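Local atomic coordinates of NtrC family transcriptional regulator (Clostridium acetobutylicum ATCC 824, PDB entry 2Q5C), a protein that probably acts as an NtrC-type transcriptional activator that binds ATP and specific DNA sequences, represented here by its N-terminal PrpR_N-like, probably sensory, region. Residues A54-G59 with R175-A180. Sequence-based numbering, arbitrary orientation.
Sequences AIISRG and RAIEEA
Ile-56, on an inner strand of a parallel sheet, meets Ala-176, Ile-177 and Ala-180 of helix 170-187, the last helix of the chain, lying against one face of that sheet. Strand and helix run nearly antiparallel, at 152°. Ala-176 and Ala-180, one helical turn apart, point at the strand, and their lone CB atoms are consistent with an axis separation of only 9.2 Å. The chain folds into two Rossmann-like alpha/beta domains, both with strand order 2-1-3-4; strand 54-58 belongs to the first and the helix follows the last strand of the second, so the C-terminal helix returns to pack on the N-terminal sheet. Beta-branched isoleucine suits a strand and offers two arms to the helix. In Ile-56, chi1 of -62° sets CG1 beside the backbone N and anti to the carbonyl carbon, which puts CG2 anti to the N. CG2 meets CB of Ala-176 at 4.0 Å, while CD1 lies 3.9 Å from O of Ala-176, 3.8 Å from CG1 of Ile-177 and 4.2 Å from CB of Ala-180. CB of Ile-177 points away from the strand, yet its CG1 still reaches that methyl. The two isoleucine side chains cross at about a right angle. Toward the strand's start, CB of Ala-54 and CB of Ala-180 are 4.3 Å apart. Ile-7 of the adjoining strand 6-11 touches both Ile-56 and Ala-180, and Ile-76 of strand 73-76 touches Ile-56 and Ala-176.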
loop_
_atom_site.group_PDB
_atom_site.type_symbol
_atom_site.label_atom_id
_atom_site.label_comp_id
_atom_site.label_asym_id
_atom_site.label_seq_id
_atom_site.Cartn_x
_atom_site.Cartn_y
_atom_site.Cartn_z
ATOM N N ALA A 54 16.602 1.521 7.913
ATOM C CA ALA A 54 15.652 2.011 6.921
ATOM C C ALA A 54 14.293 1.387 7.181
ATOM O O ALA A 54 14.206 0.349 7.817
ATOM C CB ALA A 54 16.110 1.637 5.511
ATOM N N ILE A 55 13.250 2.023 6.645
ATOM C CA ILE A 55 11.867 1.547 6.710
ATOM C C ILE A 55 11.347 1.442 5.289
ATOM O O ILE A 55 11.630 2.320 4.455
ATOM C CB ILE A 55 11.009 2.453 7.535
ATOM C CG1 ILE A 55 11.540 2.411 8.990
ATOM C CG2 ILE A 55 9.529 1.979 7.538
ATOM C CD1 ILE A 55 11.056 3.531 9.853
ATOM N N ILE A 56 10.631 0.349 4.988
ATOM C CA ILE A 56 9.921 0.131 3.721
ATOM C C ILE A 56 8.434 0.063 4.019
ATOM O O ILE A 56 7.993 -0.571 4.998
ATOM C CB ILE A 56 10.398 -1.177 3.021
ATOM C CG1 ILE A 56 11.887 -1.130 2.657
ATOM C CG2 ILE A 56 9.508 -1.447 1.812
ATOM C CD1 ILE A 56 12.453 -2.433 2.170
ATOM N N SER A 57 7.632 0.702 3.171
ATOM C CA SER A 57 6.168 0.687 3.316
ATOM C C SER A 57 5.589 0.968 1.953
ATOM O O SER A 57 6.338 1.098 1.001
ATOM C CB SER A 57 5.684 1.623 4.415
ATOM O OG SER A 57 5.977 2.965 4.055
ATOM N N ARG A 58 4.260 1.044 1.845
ATOM C CA ARG A 58 3.659 1.202 0.544
ATOM C C ARG A 58 2.669 2.339 0.559
ATOM O O ARG A 58 2.016 2.614 1.564
ATOM C CB ARG A 58 2.966 -0.114 0.205
ATOM C CG ARG A 58 2.474 -0.202 -1.209
ATOM C CD ARG A 58 2.438 -1.661 -1.640
ATOM N NE ARG A 58 1.278 -2.368 -1.118
ATOM C CZ ARG A 58 0.193 -2.671 -1.846
ATOM N NH1 ARG A 58 -0.811 -3.310 -1.279
ATOM N NH2 ARG A 58 0.120 -2.335 -3.136
ATOM N N GLY A 59 2.537 2.990 -0.603
ATOM C CA GLY A 59 1.428 3.901 -0.829
ATOM C C GLY A 59 1.271 5.007 0.200
ATOM O O GLY A 59 2.267 5.641 0.600
ATOM N N ARG A 175 12.650 -4.789 -5.409
ATOM C CA ARG A 175 13.128 -3.468 -5.849
ATOM C C ARG A 175 13.236 -2.506 -4.687
ATOM O O ARG A 175 14.182 -1.709 -4.610
ATOM C CB ARG A 175 12.222 -2.877 -6.935
ATOM C CG ARG A 175 12.233 -3.654 -8.252
ATOM C CD ARG A 175 11.547 -2.847 -9.347
ATOM N NE ARG A 175 10.086 -2.869 -9.252
ATOM C CZ ARG A 175 9.292 -3.630 -10.008
ATOM N NH1 ARG A 175 9.821 -4.442 -10.925
ATOM N NH2 ARG A 175 7.970 -3.575 -9.854
ATOM N N ALA A 176 12.266 -2.545 -3.772
ATOM C CA ALA A 176 12.306 -1.646 -2.614
ATOM C C ALA A 176 13.478 -1.974 -1.698
ATOM O O ALA A 176 14.116 -1.076 -1.133
ATOM C CB ALA A 176 10.967 -1.690 -1.851
ATOM N N ILE A 177 13.776 -3.259 -1.543
ATOM C CA ILE A 177 14.922 -3.666 -0.731
ATOM C C ILE A 177 16.206 -3.166 -1.355
ATOM O O ILE A 177 17.050 -2.623 -0.636
ATOM C CB ILE A 177 14.945 -5.193 -0.509
ATOM C CG1 ILE A 177 13.803 -5.579 0.437
ATOM C CG2 ILE A 177 16.299 -5.664 0.043
ATOM C CD1 ILE A 177 13.535 -7.077 0.481
ATOM N N GLU A 178 16.339 -3.337 -2.670
ATOM C CA GLU A 178 17.517 -2.810 -3.374
ATOM C C GLU A 178 17.660 -1.315 -3.136
ATOM O O GLU A 178 18.758 -0.829 -2.835
ATOM C CB GLU A 178 17.455 -3.132 -4.872
ATOM C CG GLU A 178 18.823 -2.927 -5.599
ATOM C CD GLU A 178 18.736 -2.924 -7.132
ATOM O OE1 GLU A 178 17.632 -3.123 -7.717
ATOM O OE2 GLU A 178 19.805 -2.692 -7.767
ATOM N N GLU A 179 16.568 -0.567 -3.256
ATOM C CA GLU A 179 16.613 0.872 -3.042
ATOM C C GLU A 179 17.045 1.194 -1.615
ATOM O O GLU A 179 17.888 2.067 -1.380
ATOM C CB GLU A 179 15.251 1.481 -3.338
ATOM C CG GLU A 179 15.213 2.973 -3.244
ATOM C CD GLU A 179 13.838 3.518 -3.552
ATOM O OE1 GLU A 179 13.021 2.803 -4.192
ATOM O OE2 GLU A 179 13.571 4.658 -3.133
ATOM N N ALA A 180 16.509 0.469 -0.640
ATOM C CA ALA A 180 16.841 0.709 0.756
ATOM C C ALA A 180 18.303 0.444 0.992
ATOM O O ALA A 180 18.968 1.245 1.671
ATOM C CB ALA A 180 15.971 -0.248 1.672
#